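Long-range contacts in carbohydrate binding module family 33 and 10 domain protein (Teredinibacter turnerae, PDB 6RW7), which is the catalytic domain of an AA10 lytic polysaccharide monooxygenase, a secreted copper enzyme that probably binds cellulose and cleaves its chains oxidatively: residues 65-70 against 196-201; 81-86 against 128-133; 140-145 against 168-173. All coordinates share one frame; numbering follows the deposited sequence. Where two conformers were deposited one is given.

Interaction 1 of 3, residues 65-70 against 196-201; sequences EHVCGF and FSCVDV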
ATOM      1  N   GLU A  65     -11.422   4.169  10.668  1.00 14.98           N
ATOM      2  CA  GLU A  65     -12.560   3.405  10.106  1.00 15.68           C
ATOM      3  C   GLU A  65     -12.047   2.531   8.968  1.00 16.07           C
ATOM      4  O   GLU A  65     -12.511   1.376   8.813  1.00 18.04           O
ATOM      5  CB  GLU A  65     -13.642   4.327   9.539  1.00 16.37           C
ATOM      6  N   HIS A  66     -11.119   3.069   8.181  1.00 13.89           N
ATOM      7  CA  HIS A  66     -10.651   2.431   6.930  1.00 13.43           C
ATOM      8  C   HIS A  66      -9.190   2.002   7.046  1.00 11.54           C
ATOM      9  O   HIS A  66      -8.395   2.610   7.788  1.00 11.83           O
ATOM     10  CB  HIS A  66     -10.852   3.364   5.734  1.00 14.01           C
ATOM     11  CG  HIS A  66     -12.228   3.928   5.609  1.00 14.83           C
ATOM     12  ND1 HIS A  66     -13.266   3.221   5.015  1.00 15.97           N
ATOM     13  CD2 HIS A  66     -12.742   5.119   6.008  1.00 15.99           C
ATOM     14  CE1 HIS A  66     -14.361   3.980   5.048  1.00 16.16           C
ATOM     15  NE2 HIS A  66     -14.058   5.147   5.644  1.00 16.64           N
ATOM     16  N   VAL A  67      -8.853   0.959   6.296  1.00 11.32           N
ATOM     17  CA  VAL A  67      -7.474   0.428   6.231  1.00 11.00           C
ATOM     18  C   VAL A  67      -6.688   1.154   5.135  1.00 10.04           C
ATOM     19  O   VAL A  67      -5.855   2.007   5.456  1.00 10.53           O
ATOM     20  CB  VAL A  67      -7.524  -1.092   6.025  1.00 10.99           C
ATOM     21  CG1 VAL A  67      -6.126  -1.625   5.783  1.00 11.43           C
ATOM     22  CG2 VAL A  67      -8.215  -1.777   7.214  1.00 11.46           C
ATOM     23  N   CYS A  68      -6.932   0.842   3.870  1.00 10.24           N
ATOM     24  CA  CYS A  68      -6.027   1.260   2.768  1.00 10.84           C
ATOM     25  C   CYS A  68      -5.976   2.790   2.665  1.00 10.52           C
ATOM     26  O   CYS A  68      -4.891   3.306   2.384  1.00 11.48           O
ATOM     27  CB  CYS A  68      -6.424   0.617   1.455  1.00 11.43           C
ATOM     28  SG  CYS A  68      -6.306  -1.187   1.567  1.00 12.25           S
ATOM     29  N   GLY A  69      -7.106   3.473   2.866  1.00 10.43           N
ATOM     30  CA  GLY A  69      -7.168   4.944   2.778  1.00 10.17           C
ATOM     31  C   GLY A  69      -6.698   5.601   4.060  1.00 10.75           C
ATOM     32  O   GLY A  69      -6.456   6.815   4.063  1.00 10.61           O
ATOM     33  N   PHE A  70      -6.671   4.833   5.155  1.00 10.00           N
ATOM     34  CA  PHE A  70      -6.283   5.257   6.527  1.00 10.46           C
ATOM     35  C   PHE A  70      -6.988   6.562   6.946  1.00 10.55           C
ATOM     36  O   PHE A  70      -6.377   7.365   7.682  1.00 11.17           O
ATOM     37  CB  PHE A  70      -4.762   5.350   6.644  1.00 10.68           C
ATOM     38  CG  PHE A  70      -4.302   4.953   8.017  1.00 10.42           C
ATOM     39  CD1 PHE A  70      -4.266   3.619   8.399  1.00 10.69           C
ATOM     40  CD2 PHE A  70      -3.981   5.915   8.956  1.00 10.52           C
ATOM     41  CE1 PHE A  70      -3.886   3.257   9.677  1.00 11.01           C
ATOM     42  CE2 PHE A  70      -3.603   5.544  10.235  1.00 10.18           C
ATOM     43  CZ  PHE A  70      -3.541   4.219  10.591  1.00 11.03           C
ATOM     44  N   PHE A 196       0.304   5.712   2.230  1.00  9.38           N
ATOM     45  CA  PHE A 196      -0.288   4.381   2.468  1.00  9.79           C
ATOM     46  C   PHE A 196      -0.501   3.655   1.148  1.00  9.61           C
ATOM     47  O   PHE A 196      -0.903   4.257   0.188  1.00  9.48           O
ATOM     48  CB  PHE A 196      -1.611   4.511   3.230  1.00  9.76           C
ATOM     49  CG  PHE A 196      -1.466   5.268   4.516  1.00  9.77           C
ATOM     50  CD1 PHE A 196      -1.577   6.649   4.541  1.00  9.99           C
ATOM     51  CD2 PHE A 196      -1.150   4.602   5.685  1.00  9.97           C
ATOM     52  CE1 PHE A 196      -1.404   7.337   5.726  1.00 10.06           C
ATOM     53  CE2 PHE A 196      -0.980   5.294   6.874  1.00 10.46           C
ATOM     54  CZ  PHE A 196      -1.100   6.664   6.882  1.00  9.98           C
ATOM     55  N   SER A 197      -0.285   2.347   1.146  1.00  9.50           N
ATOM     56  CA  SER A 197      -0.416   1.548  -0.089  1.00  9.98           C
ATOM     57  C   SER A 197      -0.795   0.116   0.269  1.00 10.31           C
ATOM     58  O   SER A 197      -0.131  -0.486   1.134  1.00 10.84           O
ATOM     59  CB  SER A 197       0.849   1.648  -0.886  1.00 10.45           C
ATOM     60  OG  SER A 197       0.703   1.155  -2.213  1.00 10.19           O
ATOM     61  N   CYS A 198      -1.865  -0.395  -0.332  1.00 10.46           N
ATOM     62  CA  CYS A 198      -2.307  -1.801  -0.184  1.00  9.96           C
ATOM     63  C   CYS A 198      -1.922  -2.621  -1.411  1.00  9.72           C
ATOM     64  O   CYS A 198      -2.073  -2.132  -2.532  1.00  9.17           O
ATOM     65  CB  CYS A 198      -3.811  -1.887   0.005  1.00 11.18           C
ATOM     66  SG  CYS A 198      -4.276  -1.511   1.712  1.00 12.80           S
ATOM     67  N   VAL A 199      -1.496  -3.855  -1.190  1.00  9.48           N
ATOM     68  CA  VAL A 199      -1.139  -4.801  -2.266  1.00  9.73           C
ATOM     69  C   VAL A 199      -2.008  -6.048  -2.113  1.00  9.61           C
ATOM     70  O   VAL A 199      -1.962  -6.691  -1.041  1.00  9.43           O
ATOM     71  CB  VAL A 199       0.354  -5.171  -2.218  1.00 10.14           C
ATOM     72  CG1 VAL A 199       0.720  -5.959  -3.462  1.00 10.72           C
ATOM     73  CG2 VAL A 199       1.240  -3.941  -2.079  1.00 10.68           C
ATOM     74  N   ASP A 200      -2.699  -6.413  -3.180  1.00 10.28           N
ATOM     75  CA  ASP A 200      -3.514  -7.648  -3.259  1.00 10.25           C
ATOM     76  C   ASP A 200      -2.617  -8.748  -3.817  1.00 10.28           C
ATOM     77  O   ASP A 200      -2.156  -8.621  -4.977  1.00 10.13           O
ATOM     78  CB  ASP A 200      -4.756  -7.403  -4.116  1.00 11.07           C
ATOM     79  CG  ASP A 200      -5.723  -6.435  -3.481  1.00 11.28           C
ATOM     80  OD1 ASP A 200      -6.421  -6.821  -2.546  1.00 12.72           O
ATOM     81  OD2 ASP A 200      -5.729  -5.272  -3.891  1.00 11.25           O
ATOM     82  N   VAL A 201      -2.367  -9.787  -3.023  1.00 10.05           N
ATOM     83  CA  VAL A 201      -1.445 -10.883  -3.393  1.00 10.78           C
ATOM     84  C   VAL A 201      -2.126 -12.243  -3.241  1.00 10.69           C
ATOM     85  O   VAL A 201      -2.995 -12.404  -2.391  1.00 11.80           O
ATOM     86  CB  VAL A 201      -0.155 -10.809  -2.570  1.00 10.47           C
ATOM     87  CG1 VAL A 201       0.711  -9.663  -3.068  1.00 11.26           C
ATOM     88  CG2 VAL A 201      -0.456 -10.710  -1.085  1.00 11.27           C
TER
HETATM   89  O   HOH W   1      -3.678   3.113  -0.044  1.00 13.16           O
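Phe196 lays the face of its ring against Phe70, while two residues on along the strand Cys198 is joined covalently to Cys68. The two aromatic planes are almost parallel, 10° apart, but slid so far past each other that the rings barely overlap, with centroids 4.7 Å apart. What sits over the middle of the Phe196 ring is the methylene of Phe70: its CB lies 3.7 Å from the ring centroid, almost on the normal, a CH-pi contact. In return CE2 of Phe196 lies over the rim of the Phe70 ring, 3.5 Å from Phe70 CG. The carbonyl oxygen of Val67 lies at the edge of that ring, in its plane. A type I turn from Val67 to Phe70, closed by Phe70 N to Val67 O at 3.0 Å, brings the aromatic residue and the cysteine to the same strand. That strand, 193-202, belongs to the beta-sandwich core of the AA10 domain, and the turn lies in the long loop before strand 89-90, so the disulfide fastens loop to sandwich. The disulfide of Cys68 and Cys198 is left-handed (chi3 -97°). In both cysteines SG stands anti to the carbonyl carbon, beside the backbone N, and there Cys68 SG meets Cys198 SG at 2.1 Å. A water between the backbones donates to Cys68 O at 2.7 Å and, weakly, to Phe196 O. Arg10 of helix 10-17 packs on both cysteines, and Phe182 of strand 178-187 touches Val67 and Phe196. The Phe196 side chain is about 12 Å from the copper(I) ion.

Interaction 2 of 3, residues 81-86 against 128-133; sequences DTPANW and TRELTW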
ATOM      1  N   ASP A  81     -10.208   2.134  -0.786  1.00 10.97           N
ATOM      2  CA  ASP A  81     -11.035   1.461   0.246  1.00 11.19           C
ATOM      3  C   ASP A  81     -12.193   0.713  -0.404  1.00 12.20           C
ATOM      4  O   ASP A  81     -12.770  -0.146   0.268  1.00 12.48           O
ATOM      5  CB  ASP A  81     -11.566   2.466   1.265  1.00 11.49           C
ATOM      6  CG  ASP A  81     -10.466   3.066   2.103  1.00 11.56           C
ATOM      7  OD1 ASP A  81      -9.618   2.273   2.612  1.00 11.43           O
ATOM      8  OD2 ASP A  81     -10.470   4.305   2.257  1.00 12.04           O
ATOM      9  N   THR A  82     -12.552   1.031  -1.645  1.00 11.52           N
ATOM     10  CA  THR A  82     -13.744   0.466  -2.321  1.00 11.76           C
ATOM     11  C   THR A  82     -13.731  -1.063  -2.225  1.00 12.83           C
ATOM     12  O   THR A  82     -12.802  -1.705  -2.707  1.00 11.92           O
ATOM     13  CB  THR A  82     -13.779   0.930  -3.780  1.00 12.40           C
ATOM     14  OG1 THR A  82     -13.703   2.360  -3.781  1.00 11.85           O
ATOM     15  CG2 THR A  82     -15.042   0.484  -4.480  1.00 13.19           C
ATOM     16  N   PRO A  83     -14.797  -1.714  -1.716  1.00 13.89           N
ATOM     17  CA  PRO A  83     -14.936  -3.156  -1.874  1.00 14.86           C
ATOM     18  C   PRO A  83     -15.012  -3.532  -3.355  1.00 14.46           C
ATOM     19  O   PRO A  83     -15.800  -2.936  -4.101  1.00 15.27           O
ATOM     20  CB  PRO A  83     -16.240  -3.491  -1.135  1.00 15.09           C
ATOM     21  CG  PRO A  83     -16.429  -2.343  -0.186  1.00 15.72           C
ATOM     22  CD  PRO A  83     -15.911  -1.135  -0.943  1.00 14.65           C
ATOM     23  N   ALA A  84     -14.176  -4.470  -3.770  1.00 13.72           N
ATOM     24  CA  ALA A  84     -14.149  -4.992  -5.155  1.00 12.92           C
ATOM     25  C   ALA A  84     -13.304  -6.245  -5.253  1.00 13.49           C
ATOM     26  O   ALA A  84     -12.511  -6.519  -4.331  1.00 13.03           O
ATOM     27  CB  ALA A  84     -13.552  -3.970  -6.106  1.00 13.53           C
ATOM     28  N   ASN A  85     -13.454  -6.965  -6.352  1.00 14.04           N
ATOM     29  CA  ASN A  85     -12.439  -7.946  -6.812  0.50 14.17           C
ATOM     30  C   ASN A  85     -11.312  -7.136  -7.458  1.00 15.79           C
ATOM     31  O   ASN A  85     -11.351  -6.900  -8.674  1.00 17.65           O
ATOM     32  CB  ASN A  85     -13.023  -9.017  -7.738  0.50 15.02           C
ATOM     33  CG  ASN A  85     -12.087 -10.189  -7.939  0.50 15.57           C
ATOM     34  OD1 ASN A  85     -10.926 -10.138  -7.535  0.50 15.51           O
ATOM     35  ND2 ASN A  85     -12.583 -11.248  -8.564  0.50 15.83           N
ATOM     36  N   TRP A  86     -10.371  -6.676  -6.644  1.00 13.47           N
ATOM     37  CA  TRP A  86      -9.198  -5.904  -7.121  1.00 13.03           C
ATOM     38  C   TRP A  86      -8.258  -6.820  -7.901  1.00 12.88           C
ATOM     39  O   TRP A  86      -8.215  -8.037  -7.659  1.00 13.61           O
ATOM     40  CB  TRP A  86      -8.476  -5.287  -5.922  1.00 12.53           C
ATOM     41  CG  TRP A  86      -9.207  -4.162  -5.261  1.00 12.07           C
ATOM     42  CD1 TRP A  86     -10.143  -4.223  -4.268  1.00 12.15           C
ATOM     43  CD2 TRP A  86      -9.034  -2.774  -5.571  1.00 11.10           C
ATOM     44  NE1 TRP A  86     -10.583  -2.969  -3.958  1.00 12.42           N
ATOM     45  CE2 TRP A  86      -9.901  -2.058  -4.728  1.00 11.30           C
ATOM     46  CE3 TRP A  86      -8.199  -2.077  -6.456  1.00 11.14           C
ATOM     47  CZ2 TRP A  86      -9.955  -0.672  -4.746  1.00 11.88           C
ATOM     48  CZ3 TRP A  86      -8.266  -0.704  -6.485  1.00 11.95           C
ATOM     49  CH2 TRP A  86      -9.135  -0.019  -5.639  1.00 11.89           C
ATOM     50  N   THR A 128     -17.002  -7.880  -1.184  1.00 17.67           N
ATOM     51  CA  THR A 128     -18.271  -7.120  -0.983  1.00 18.53           C
ATOM     52  C   THR A 128     -18.156  -6.198   0.215  1.00 19.23           C
ATOM     53  O   THR A 128     -19.040  -5.368   0.395  1.00 18.99           O
ATOM     54  CB  THR A 128     -19.467  -8.061  -0.789  1.00 20.87           C
ATOM     55  OG1 THR A 128     -19.385  -8.661   0.501  1.00 21.07           O
ATOM     56  CG2 THR A 128     -19.530  -9.129  -1.859  1.00 20.73           C
ATOM     57  N   ARG A 129     -17.095  -6.323   1.004  1.00 18.32           N
ATOM     58  CA  ARG A 129     -16.996  -5.533   2.243  1.00 19.84           C
ATOM     59  C   ARG A 129     -15.615  -4.897   2.268  1.00 17.29           C
ATOM     60  O   ARG A 129     -14.683  -5.420   1.616  1.00 19.26           O
ATOM     61  CB  ARG A 129     -17.266  -6.388   3.485  1.00 22.96           C
ATOM     62  CG  ARG A 129     -16.177  -7.406   3.787  1.00 26.71           C
ATOM     63  CD  ARG A 129     -16.068  -7.775   5.256  1.00 28.63           C
ATOM     64  NE  ARG A 129     -15.163  -8.904   5.460  1.00 29.82           N
ATOM     65  CZ  ARG A 129     -13.851  -8.832   5.716  1.00 30.01           C
ATOM     66  NH1 ARG A 129     -13.235  -7.669   5.775  1.00 27.95           N
ATOM     67  NH2 ARG A 129     -13.156  -9.951   5.868  1.00 29.22           N
ATOM     68  N   GLU A 130     -15.503  -3.816   3.017  1.00 17.23           N
ATOM     69  CA  GLU A 130     -14.206  -3.157   3.253  1.00 16.07           C
ATOM     70  C   GLU A 130     -13.360  -4.045   4.164  1.00 15.61           C
ATOM     71  O   GLU A 130     -13.879  -4.756   5.049  1.00 14.86           O
ATOM     72  CB  GLU A 130     -14.370  -1.791   3.912  1.00 16.79           C
ATOM     73  CG  GLU A 130     -14.872  -0.729   2.956  1.00 18.39           C
ATOM     74  CD  GLU A 130     -14.386   0.651   3.331  1.00 21.30           C
ATOM     75  OE1 GLU A 130     -13.317   0.740   3.976  1.00 18.60           O
ATOM     76  OE2 GLU A 130     -15.078   1.643   2.971  1.00 21.29           O
ATOM     77  N   LEU A 131     -12.061  -3.955   3.984  1.00 12.93           N
ATOM     78  CA  LEU A 131     -11.110  -4.495   4.973  1.00 12.80           C
ATOM     79  C   LEU A 131     -11.369  -3.821   6.328  1.00 12.96           C
ATOM     80  O   LEU A 131     -11.801  -2.662   6.385  1.00 13.64           O
ATOM     81  CB  LEU A 131      -9.689  -4.223   4.487  1.00 12.53           C
ATOM     82  CG  LEU A 131      -9.297  -4.951   3.209  1.00 12.90           C
ATOM     83  CD1 LEU A 131      -7.987  -4.370   2.660  1.00 13.69           C
ATOM     84  CD2 LEU A 131      -9.185  -6.452   3.460  1.00 14.06           C
ATOM     85  N   THR A 132     -11.134  -4.568   7.397  1.00 13.37           N
ATOM     86  CA  THR A 132     -11.189  -4.090   8.790  1.00 13.40           C
ATOM     87  C   THR A 132      -9.863  -4.421   9.446  1.00 12.44           C
ATOM     88  O   THR A 132      -9.135  -5.309   8.935  1.00 12.13           O
ATOM     89  CB  THR A 132     -12.335  -4.735   9.588  1.00 15.29           C
ATOM     90  OG1 THR A 132     -11.979  -6.091   9.873  1.00 17.61           O
ATOM     91  CG2 THR A 132     -13.651  -4.677   8.852  1.00 16.16           C
ATOM     92  N   TRP A 133      -9.578  -3.780  10.572  1.00 12.41           N
ATOM     93  CA  TRP A 133      -8.336  -4.059  11.324  1.00 12.25           C
ATOM     94  C   TRP A 133      -8.346  -5.503  11.834  1.00 13.05           C
ATOM     95  O   TRP A 133      -7.255  -6.082  11.977  1.00 13.48           O
ATOM     96  CB  TRP A 133      -8.079  -3.029  12.427  1.00 12.03           C
ATOM     97  CG  TRP A 133      -7.765  -1.709  11.803  1.00 12.19           C
ATOM     98  CD1 TRP A 133      -8.502  -0.570  11.888  1.00 11.94           C
ATOM     99  CD2 TRP A 133      -6.668  -1.421  10.921  1.00 11.67           C
ATOM    100  NE1 TRP A 133      -7.938   0.409  11.131  1.00 11.98           N
ATOM    101  CE2 TRP A 133      -6.818  -0.078  10.521  1.00 11.60           C
ATOM    102  CE3 TRP A 133      -5.579  -2.146  10.437  1.00 11.34           C
ATOM    103  CZ2 TRP A 133      -5.927   0.558   9.666  1.00 11.14           C
ATOM    104  CZ3 TRP A 133      -4.684  -1.516   9.597  1.00 10.79           C
ATOM    105  CH2 TRP A 133      -4.873  -0.188   9.195  1.00 11.02           C
TER
HETATM  106  O   HOH W   2     -11.240  -2.069   1.627  1.00 13.74           O
HETATM  107  O   HOH W   3     -13.163  -5.842  -0.991  1.00 21.77           O
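The carboxylates of Asp81 and Glu130 are turned almost parallel, 5° apart, with Asp81 OD1 and Glu130 OE1 4.2 Å from each other. Two like charges so close would probably repel, but each has its own partners: Asp81 OD1 accepts from Gly69 N and OD2 from Ala78 N, while Glu130 OE1 pairs with ND1 of His66. Two further flat groups brace their own segments through their edges. The indole of Trp86 holds Thr82 O in its plane, NE1 to O 2.8 Å; NE1 lies nearly in line with the C=O (175°), though the N-H itself is somewhat bent. The guanidinium of Arg129 likewise has Glu130 O in its plane, 3.1 Å from NH1, which also forms a salt bridge to Asp135. Between the segments the packing rests on Pro83. Its ring bears on backbone: CB is 3.6 Å from Thr128 C, and CG is 3.6 Å from Glu130 N. Glu130 answers with its aliphatic part, CG anti to the carbonyl carbon (chi1 -75°) and 3.5 Å from Asp81 O. Water joins the two backbones. One molecule donates to Asp81 O at 2.8 Å and accepts from Leu131 N; a second accepts from Ala84 N at longer range and probably donates to Arg129 O. Asn85, the centre of an inverse gamma turn, carries 81-86 on to Trp86, and helix 29-37 touches Thr82, Ala84 and Trp86. This is loop-on-loop packing at the surface of the AA10 domain, away from its metal sites: the loop before strand 89-90 lies against the loop between strands 111-118 and 142-145.

Interaction 3 of 3, residues 140-145 against 168-173; sequences PFCDES and VTCNVP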
ATOM      1  N   PRO A 140       3.402  -5.145  12.721  1.00 11.33           N
ATOM      2  CA  PRO A 140       3.941  -5.253  11.366  1.00 11.44           C
ATOM      3  C   PRO A 140       4.877  -6.459  11.215  1.00 11.82           C
ATOM      4  O   PRO A 140       5.585  -6.779  12.153  1.00 12.31           O
ATOM      5  CB  PRO A 140       4.707  -3.943  11.141  1.00 12.12           C
ATOM      6  CG  PRO A 140       4.894  -3.357  12.513  1.00 12.65           C
ATOM      7  CD  PRO A 140       3.855  -3.954  13.442  1.00 11.81           C
ATOM      8  N   PHE A 141       4.913  -7.058  10.029  1.00 10.86           N
ATOM      9  CA  PHE A 141       5.879  -8.143   9.725  1.00 11.55           C
ATOM     10  C   PHE A 141       7.208  -7.554   9.257  1.00 11.78           C
ATOM     11  O   PHE A 141       8.206  -8.264   9.260  1.00 12.96           O
ATOM     12  CB  PHE A 141       5.306  -9.108   8.694  1.00 10.98           C
ATOM     13  CG  PHE A 141       5.202  -8.588   7.283  1.00 10.69           C
ATOM     14  CD1 PHE A 141       6.277  -8.642   6.418  1.00 11.53           C
ATOM     15  CD2 PHE A 141       4.011  -8.072   6.808  1.00 10.58           C
ATOM     16  CE1 PHE A 141       6.166  -8.193   5.111  1.00 11.17           C
ATOM     17  CE2 PHE A 141       3.878  -7.657   5.496  1.00 10.29           C
ATOM     18  CZ  PHE A 141       4.967  -7.686   4.660  1.00  9.87           C
ATOM     19  N   CYS A 142       7.231  -6.283   8.854  1.00 11.88           N
ATOM     20  CA  CYS A 142       8.461  -5.620   8.390  1.00 12.36           C
ATOM     21  C   CYS A 142       8.370  -4.167   8.838  1.00 12.70           C
ATOM     22  O   CYS A 142       7.329  -3.552   8.628  1.00 12.83           O
ATOM     23  CB  CYS A 142       8.571  -5.767   6.879  1.00 13.47           C
ATOM     24  SG  CYS A 142      10.105  -5.126   6.161  1.00 16.41           S
ATOM     25  N   ASP A 143       9.389  -3.682   9.526  1.00 12.64           N
ATOM     26  CA  ASP A 143       9.391  -2.308  10.081  1.00 13.38           C
ATOM     27  C   ASP A 143      10.849  -1.884  10.066  1.00 13.65           C
ATOM     28  O   ASP A 143      11.618  -2.376  10.906  1.00 15.41           O
ATOM     29  CB  ASP A 143       8.731  -2.262  11.459  1.00 14.31           C
ATOM     30  CG  ASP A 143       8.703  -0.876  12.083  1.00 16.21           C
ATOM     31  OD1 ASP A 143       9.188   0.069  11.466  1.00 19.81           O
ATOM     32  OD2 ASP A 143       8.253  -0.779  13.188  1.00 21.05           O
ATOM     33  N   GLU A 144      11.225  -1.123   9.047  1.00 12.64           N
ATOM     34  CA  GLU A 144      12.629  -0.769   8.791  1.00 12.01           C
ATOM     35  C   GLU A 144      12.730   0.743   8.859  1.00 11.91           C
ATOM     36  O   GLU A 144      12.073   1.422   8.038  1.00 12.50           O
ATOM     37  CB  GLU A 144      13.087  -1.347   7.464  1.00 11.82           C
ATOM     38  CG  GLU A 144      13.077  -2.862   7.459  1.00 12.38           C
ATOM     39  CD  GLU A 144      14.044  -3.558   8.403  1.00 14.89           C
ATOM     40  OE1 GLU A 144      14.931  -2.890   8.997  1.00 15.28           O
ATOM     41  OE2 GLU A 144      13.877  -4.783   8.597  1.00 15.12           O
ATOM     42  N   SER A 145      13.603   1.233   9.731  1.00 11.65           N
ATOM     43  CA  SER A 145      13.834   2.681   9.884  1.00 12.56           C
ATOM     44  C   SER A 145      15.286   3.044   9.565  1.00 11.90           C
ATOM     45  O   SER A 145      16.201   2.186   9.616  1.00 12.41           O
ATOM     46  CB  SER A 145      13.417   3.136  11.251  1.00 14.32           C
ATOM     47  OG  SER A 145      14.260   2.602  12.249  1.00 16.18           O
ATOM     48  N   VAL A 168      12.826  -1.750  -0.211  1.00 12.71           N
ATOM     49  CA  VAL A 168      12.905  -2.301   1.162  1.00 13.36           C
ATOM     50  C   VAL A 168      12.874  -3.813   1.043  1.00 13.74           C
ATOM     51  O   VAL A 168      11.931  -4.318   0.422  1.00 13.47           O
ATOM     52  CB  VAL A 168      11.730  -1.899   2.061  1.00 15.83           C
ATOM     53  CG1 VAL A 168      12.038  -2.197   3.518  1.00 15.71           C
ATOM     54  CG2 VAL A 168      11.237  -0.499   1.873  1.00 18.50           C
ATOM     55  N   THR A 169      13.769  -4.510   1.730  1.00 13.08           N
ATOM     56  CA  THR A 169      13.771  -5.988   1.764  1.00 14.45           C
ATOM     57  C   THR A 169      13.108  -6.448   3.059  1.00 13.56           C
ATOM     58  O   THR A 169      13.476  -5.944   4.136  1.00 13.84           O
ATOM     59  CB  THR A 169      15.195  -6.499   1.553  1.00 17.38           C
ATOM     60  OG1 THR A 169      15.620  -5.959   0.303  1.00 20.96           O
ATOM     61  CG2 THR A 169      15.260  -8.007   1.531  1.00 18.21           C
ATOM     62  N   CYS A 170      12.155  -7.369   2.949  1.00 12.91           N
ATOM     63  CA  CYS A 170      11.316  -7.816   4.078  1.00 13.68           C
ATOM     64  C   CYS A 170      11.269  -9.338   4.067  1.00 13.88           C
ATOM     65  O   CYS A 170      11.329  -9.930   2.983  1.00 14.31           O
ATOM     66  CB  CYS A 170       9.891  -7.286   3.964  1.00 14.13           C
ATOM     67  SG  CYS A 170       9.695  -5.486   4.110  1.00 16.68           S
ATOM     68  N   ASN A 171      11.074  -9.929   5.239  1.00 14.28           N
ATOM     69  CA  ASN A 171      10.745 -11.367   5.378  1.00 14.16           C
ATOM     70  C   ASN A 171       9.219 -11.496   5.395  1.00 13.30           C
ATOM     71  O   ASN A 171       8.605 -11.235   6.439  1.00 13.65           O
ATOM     72  CB  ASN A 171      11.372 -11.936   6.652  1.00 16.59           C
ATOM     73  CG  ASN A 171      11.114 -13.412   6.825  1.00 20.89           C
ATOM     74  OD1 ASN A 171      10.908 -14.137   5.852  1.00 24.89           O
ATOM     75  ND2 ASN A 171      11.101 -13.857   8.070  1.00 24.35           N
ATOM     76  N   VAL A 172       8.629 -11.899   4.278  1.00 11.18           N
ATOM     77  CA  VAL A 172       7.161 -12.046   4.160  1.00 11.21           C
ATOM     78  C   VAL A 172       6.750 -13.335   4.848  1.00 11.17           C
ATOM     79  O   VAL A 172       7.315 -14.383   4.563  1.00 11.09           O
ATOM     80  CB  VAL A 172       6.737 -12.001   2.688  1.00 11.14           C
ATOM     81  CG1 VAL A 172       5.239 -12.175   2.551  1.00 11.39           C
ATOM     82  CG2 VAL A 172       7.163 -10.691   2.032  1.00 11.65           C
ATOM     83  N   PRO A 173       5.774 -13.278   5.781  1.00 11.99           N
ATOM     84  CA  PRO A 173       5.293 -14.478   6.460  1.00 12.31           C
ATOM     85  C   PRO A 173       4.699 -15.504   5.497  1.00 11.59           C
ATOM     86  O   PRO A 173       4.178 -15.142   4.439  1.00 10.68           O
ATOM     87  CB  PRO A 173       4.197 -13.951   7.399  1.00 13.20           C
ATOM     88  CG  PRO A 173       4.550 -12.503   7.625  1.00 14.20           C
ATOM     89  CD  PRO A 173       5.143 -12.058   6.309  1.00 12.93           C
TER
HETATM   90  O   HOH W   4      10.667  -8.322   7.611  1.00 20.31           O
HETATM   91  O   HOH W   5      13.734  -6.703   6.715  1.00 20.68           O
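Cys142 and Cys170 are joined by a disulfide, SG to SG 2.1 Å. SG stands anti to the backbone N in Cys142 but anti to the carbonyl carbon in Cys170. Apolar contact is carried mainly by Phe141, whose CG sits between the backbone N and the carbonyl carbon (chi1 72°). CD of Pro173 lies over one face of the Phe141 ring, 3.9 Å from its centroid and 28° off the normal, a CH-pi contact; the two side chains cross at about a right angle. CE1 of Phe141 is 4.0 Å from Cys170 CB and 4.1 Å from Val172 CG2, the valine running alongside the ring. An alanine in place of Phe141 would remove the ring and would probably leave Cys170 CB and Val172 CG2 without their neighbour and Pro173 CD without its aromatic face, opening a gap beside the disulfide. At the other end, Glu144 CG meets Val168 CG1 at 4.1 Å. The polar links run through water. One molecule donates to Phe141 O and accepts from Asn171 N at 2.9 Å; another donates both to Glu144 OE2 and to Thr169 O, the latter at 2.7 Å. The other carboxylate oxygen of Glu144, OE1, takes ND2 of Asn154, a residue of the sodium site. The strands run antiparallel (154°) but belong to different sheets. Strand 142-145 pairs with strand 111-118, where Phe141 and Cys142 form a classic bulge opposite Phe116, whereas strand 165-172 lies between 96-101 and 157-160 in the four-stranded antiparallel sheet. The disulfide thus bridges the two sheets of the sandwich, with Phe98 and Phe116 packed against Cys170.

How the interactions relate
From the N terminus, interaction 1 opens first, at 65-70, and closes last, at 196-201; everything between forms one long loop fastened by its disulfide. Within it, interaction 2 runs from 81-86 to 128-133 and ends before interaction 3 begins at 140-145, which closes a short loop at 168-173. These two follow one another in series, and no loop crosses another. Interactions 1 and 2 adjoin, Phe70 packing on Trp133, and together tie two long loops to each other and to strand 193-202. Interaction 3 lies apart, its centre about 16 Å from that of interaction 1, yet both reach the same mixed sheet, which interaction 3 joins to the four-stranded one.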